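Local coordinates for protein transcriptional regulator (Vibrio virus VP882, PDB 7DWM) that probably binds DNA as a transcriptional regulator of a vibriophage and carries the small molecule 3,5-dimethylpyrazin-2-ol in a pocket of its PAS fold, at residues 191-194 with 195-198; 203-207 with 208-212. All coordinates share one frame; numbering follows the deposited sequence.

Contact 1 of 2, residues 191-194 with 195-198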
loop_
_atom_site.group_PDB
_atom_site.type_symbol
_atom_site.label_atom_id
_atom_site.label_comp_id
_atom_site.label_asym_id
_atom_site.label_seq_id
_atom_site.Cartn_x
_atom_site.Cartn_y
_atom_site.Cartn_z
ATOM N N THR A 191 -14.714 31.905 -7.466
ATOM C CA THR A 191 -14.490 31.602 -6.041
ATOM C C THR A 191 -13.247 30.730 -5.898
ATOM O O THR A 191 -12.429 31.035 -5.059
ATOM C CB THR A 191 -15.734 30.960 -5.439
ATOM O OG1 THR A 191 -16.729 31.974 -5.485
ATOM C CG2 THR A 191 -15.525 30.516 -4.015
ATOM N N ILE A 192 -13.127 29.690 -6.707
ATOM C CA ILE A 192 -11.988 28.787 -6.616
ATOM C C ILE A 192 -10.716 29.517 -7.019
ATOM O O ILE A 192 -9.638 29.277 -6.462
ATOM C CB ILE A 192 -12.232 27.536 -7.483
ATOM C CG1 ILE A 192 -13.402 26.721 -6.927
ATOM C CG2 ILE A 192 -10.969 26.682 -7.587
ATOM C CD1 ILE A 192 -13.154 26.139 -5.554
ATOM N N GLU A 193 -10.822 30.424 -7.993
ATOM C CA GLU A 193 -9.664 31.211 -8.409
ATOM C C GLU A 193 -9.183 32.124 -7.285
ATOM O O GLU A 193 -7.974 32.277 -7.076
ATOM C CB GLU A 193 -10.014 32.021 -9.657
ATOM C CG GLU A 193 -8.896 32.115 -10.680
ATOM C CD GLU A 193 -8.627 30.798 -11.378
ATOM O OE1 GLU A 193 -9.482 30.358 -12.176
ATOM O OE2 GLU A 193 -7.557 30.205 -11.129
ATOM N N HIS A 194 -10.117 32.743 -6.557
ATOM C CA HIS A 194 -9.744 33.529 -5.379
ATOM C C HIS A 194 -9.037 32.662 -4.339
ATOM O O HIS A 194 -8.030 33.079 -3.743
ATOM C CB HIS A 194 -10.988 34.173 -4.765
ATOM C CG HIS A 194 -11.521 35.334 -5.543
ATOM N ND1 HIS A 194 -10.706 36.296 -6.101
ATOM C CD2 HIS A 194 -12.790 35.690 -5.856
ATOM C CE1 HIS A 194 -11.450 37.193 -6.723
ATOM N NE2 HIS A 194 -12.719 36.849 -6.589
ATOM N N ALA A 195 -9.555 31.453 -4.108
ATOM C CA ALA A 195 -8.912 30.546 -3.159
ATOM C C ALA A 195 -7.493 30.197 -3.598
ATOM O O ALA A 195 -6.567 30.165 -2.774
ATOM C CB ALA A 195 -9.748 29.278 -2.992
ATOM N N ILE A 196 -7.307 29.926 -4.892
ATOM C CA ILE A 196 -5.977 29.615 -5.412
ATOM C C ILE A 196 -5.047 30.808 -5.248
ATOM O O ILE A 196 -3.862 30.650 -4.938
ATOM C CB ILE A 196 -6.061 29.165 -6.882
ATOM C CG1 ILE A 196 -6.830 27.850 -6.993
ATOM C CG2 ILE A 196 -4.667 29.001 -7.473
ATOM C CD1 ILE A 196 -7.108 27.436 -8.416
ATOM N N GLU A 197 -5.564 32.018 -5.469
ATOM C CA GLU A 197 -4.747 33.212 -5.281
ATOM C C GLU A 197 -4.268 33.323 -3.838
ATOM O O GLU A 197 -3.089 33.605 -3.582
ATOM C CB GLU A 197 -5.540 34.456 -5.683
ATOM C CG GLU A 197 -4.915 35.765 -5.235
ATOM C CD GLU A 197 -3.893 36.293 -6.224
ATOM O OE1 GLU A 197 -3.288 37.350 -5.948
ATOM O OE2 GLU A 197 -3.697 35.651 -7.277
ATOM N N ARG A 198 -5.162 33.064 -2.879
ATOM C CA ARG A 198 -4.759 33.191 -1.481
ATOM C C ARG A 198 -3.788 32.085 -1.075
ATOM O O ARG A 198 -2.848 32.330 -0.309
ATOM C CB ARG A 198 -5.989 33.189 -0.574
ATOM C CG ARG A 198 -6.645 34.552 -0.447
ATOM C CD ARG A 198 -7.753 34.552 0.589
ATOM N NE ARG A 198 -9.072 34.586 -0.031
ATOM C CZ ARG A 198 -9.777 33.504 -0.341
ATOM N NH1 ARG A 198 -10.970 33.632 -0.906
ATOM N NH2 ARG A 198 -9.293 32.295 -0.085
#

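Contact 2 of 2, residues 203-207 with 208-212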
loop_
_atom_site.group_PDB
_atom_site.type_symbol
_atom_site.label_atom_id
_atom_site.label_comp_id
_atom_site.label_asym_id
_atom_site.label_seq_id
_atom_site.Cartn_x
_atom_site.Cartn_y
_atom_site.Cartn_z
ATOM N N PHE A 203 1.958 30.713 0.054
ATOM C CA PHE A 203 3.208 30.028 -0.257
ATOM C C PHE A 203 4.315 30.989 -0.668
ATOM O O PHE A 203 5.492 30.613 -0.629
ATOM C CB PHE A 203 2.996 29.004 -1.372
ATOM C CG PHE A 203 2.552 27.659 -0.883
ATOM C CD1 PHE A 203 3.452 26.612 -0.780
ATOM C CD2 PHE A 203 1.232 27.442 -0.523
ATOM C CE1 PHE A 203 3.043 25.370 -0.329
ATOM C CE2 PHE A 203 0.817 26.204 -0.072
ATOM C CZ PHE A 203 1.723 25.167 0.025
ATOM N N GLY A 204 3.966 32.213 -1.057
ATOM C CA GLY A 204 4.934 33.124 -1.627
ATOM C C GLY A 204 5.235 32.870 -3.082
ATOM O O GLY A 204 6.231 33.384 -3.599
ATOM N N ALA A 205 4.401 32.087 -3.762
ATOM C CA ALA A 205 4.641 31.748 -5.154
ATOM C C ALA A 205 4.175 32.872 -6.072
ATOM O O ALA A 205 3.262 33.635 -5.745
ATOM C CB ALA A 205 3.930 30.444 -5.518
ATOM N N GLY A 206 4.805 32.957 -7.240
ATOM C CA GLY A 206 4.513 34.023 -8.178
ATOM C C GLY A 206 3.417 33.666 -9.159
ATOM O O GLY A 206 2.721 34.550 -9.669
ATOM N N ASN A 207 3.248 32.373 -9.430
ATOM C CA ASN A 207 2.176 31.905 -10.295
ATOM C C ASN A 207 1.783 30.492 -9.878
ATOM O O ASN A 207 2.357 29.911 -8.952
ATOM C CB ASN A 207 2.594 31.967 -11.769
ATOM C CG ASN A 207 3.929 31.291 -12.032
ATOM O OD1 ASN A 207 4.347 30.398 -11.295
ATOM N ND2 ASN A 207 4.612 31.725 -13.085
ATOM N N LYS A 208 0.784 29.946 -10.579
ATOM C CA LYS A 208 0.287 28.608 -10.268
ATOM C C LYS A 208 1.388 27.561 -10.381
ATOM O O LYS A 208 1.438 26.615 -9.587
ATOM C CB LYS A 208 -0.885 28.258 -11.181
ATOM C CG LYS A 208 -2.217 28.795 -10.696
ATOM C CD LYS A 208 -3.273 28.682 -11.778
ATOM C CE LYS A 208 -4.446 29.602 -11.495
ATOM N NZ LYS A 208 -5.601 29.300 -12.384
ATOM N N ARG A 209 2.267 27.698 -11.376
ATOM C CA ARG A 209 3.292 26.682 -11.588
ATOM C C ARG A 209 4.328 26.717 -10.470
ATOM O O ARG A 209 4.764 25.665 -9.978
ATOM C CB ARG A 209 3.950 26.901 -12.953
ATOM C CG ARG A 209 5.180 26.059 -13.212
ATOM C CD ARG A 209 6.094 26.715 -14.230
ATOM N NE ARG A 209 6.935 25.737 -14.911
ATOM C CZ ARG A 209 7.109 25.695 -16.228
ATOM N NH1 ARG A 209 7.892 24.768 -16.766
ATOM N NH2 ARG A 209 6.505 26.582 -17.007
ATOM N N GLU A 210 4.700 27.920 -10.029
ATOM C CA GLU A 210 5.563 28.039 -8.861
ATOM C C GLU A 210 4.870 27.505 -7.615
ATOM O O GLU A 210 5.521 26.933 -6.735
ATOM C CB GLU A 210 5.990 29.491 -8.659
ATOM C CG GLU A 210 7.320 29.640 -7.938
ATOM C CD GLU A 210 7.748 31.084 -7.804
ATOM O OE1 GLU A 210 6.968 31.970 -8.209
ATOM O OE2 GLU A 210 8.861 31.337 -7.295
ATOM N N LEU A 211 3.550 27.685 -7.520
ATOM C CA LEU A 211 2.801 27.128 -6.397
ATOM C C LEU A 211 2.880 25.609 -6.385
ATOM O O LEU A 211 3.109 24.997 -5.336
ATOM C CB LEU A 211 1.343 27.587 -6.450
ATOM C CG LEU A 211 0.381 26.826 -5.531
ATOM C CD1 LEU A 211 0.784 26.979 -4.069
ATOM C CD2 LEU A 211 -1.061 27.271 -5.742
ATOM N N ILE A 212 2.667 24.981 -7.544
ATOM C CA ILE A 212 2.772 23.527 -7.637
ATOM C C ILE A 212 4.164 23.069 -7.222
ATOM O O ILE A 212 4.318 22.122 -6.439
ATOM C CB ILE A 212 2.421 23.050 -9.058
ATOM C CG1 ILE A 212 0.924 23.228 -9.323
ATOM C CG2 ILE A 212 2.837 21.595 -9.252
ATOM C CD1 ILE A 212 0.060 22.171 -8.673
#

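Contact 1 of 2, residues 191-194 with 195-198
Ile192 and Ile196 meet one helical turn apart on the inner face of helix 189-203, methyl CG2 of Ile192 lying 4.0 Å from CD1 of Ile196 where the two chains run obliquely past each other. Extended beyond CG1 (chi2 173°), the Ile196 chain carries CD1 back toward the preceding turn. The same CD1 lies 3.9 Å from Glu193 OE2, whose carboxylate is drawn off into a salt bridge with Lys208. This side is the tightly packed one: Ile192 rests on Ile181, Ala182 and Leu185, and both isoleucines touch Val168. Under it the backbone is regular, with i to i+4 bonds such as Ile196 N to Ile192 O at 2.9 Å.

On the solvent side His194, Glu197 and Arg198 are exposed. The Arg198 chain bends at chi3 (-106°) and folds back, setting one face of its guanidinium over His194 O, which lies 3.8 Å above the plane, over its centre; NH2 is salt-bridged to Glu165 and NH1 comes within 3.9 Å of His194 CB. Glu197 OE2 forms a salt bridge with Arg200. One apolar and one polar face make an amphipathic helix, here that following the turn of a LuxR-type helix-turn-helix, consistent with the DNA-recognition helix of that family.

Contact 2 of 2, residues 203-207 with 208-212
The Phe203 ring takes methyl CD1 of Leu211 over one face, 3.9 Å from the ring centroid and 25° off the normal, a CH-pi contact. The methyl is displaced toward the rim and comes closest to Phe203 CD2, at 3.6 Å. The two side chains cross at about a right angle, and an edge-to-face pairing with Tyr220 gives the ring an aromatic neighbour as well. The other flat groups are the amide of Asn207 and the carboxylate of Glu210, their planes 69° apart.

Asn207 is the N-cap of helix 208-217. With CG lodged between the backbone N and the carbonyl carbon (chi1 51°), its OD1 reaches over the first turn and accepts the capping hydrogen bond from Glu210 N at 2.8 Å, the donor approaching nearly in line with the C=O, while its own carbonyl O takes Leu211 N at 2.9 Å. Glu210 answers across the turn: its extended chain brings OE1 into a 2.6 Å hydrogen bond with Gly206 N, which meets it from above the carboxylate plane. Two side-chain bonds of opposite sense thus tie the loop to the helix start. Between them and the ring sits buried Ala205, whose CB lies 4.0 Å from Leu211 CB.

Gly204, with positive phi, is the C-prime residue of the Schellman motif ending the preceding helix, so one helix is closed and the next capped within a few residues. Leu211 packs inward on Ile199 of helix 189-203 and Leu172 of helix 163-172, and Phe203 on Leu169 and Met214. Arg209 faces the second subunit, packing on its Leu173, and Ile212 packs on Tyr221 of that subunit, placing the corner between helices 189-203 and 208-217 beside the subunit interface.

How the contacts relate
Contact 1 lies within helix 189-203, and contact 2 follows it in the chain, spanning the turn into helix 208-217; their centres are about 12 Å apart. They touch directly through a salt bridge, Glu193 OE2 to Lys208 NZ at 2.5 Å, and through packing of Ile196 CG2 against Lys208 CG at 4.1 Å. Lys208, the first residue after the N-cap, therefore reaches back to Glu193, near the start of the earlier helix. Both contacts belong to the LuxR-type region, their centres about 31 and 32 Å from the centre of the chain, whereas the 3,5-dimethylpyrazin-2-ol pocket, lined by residues such as Phe74 and Lys107, belongs to the PAS fold.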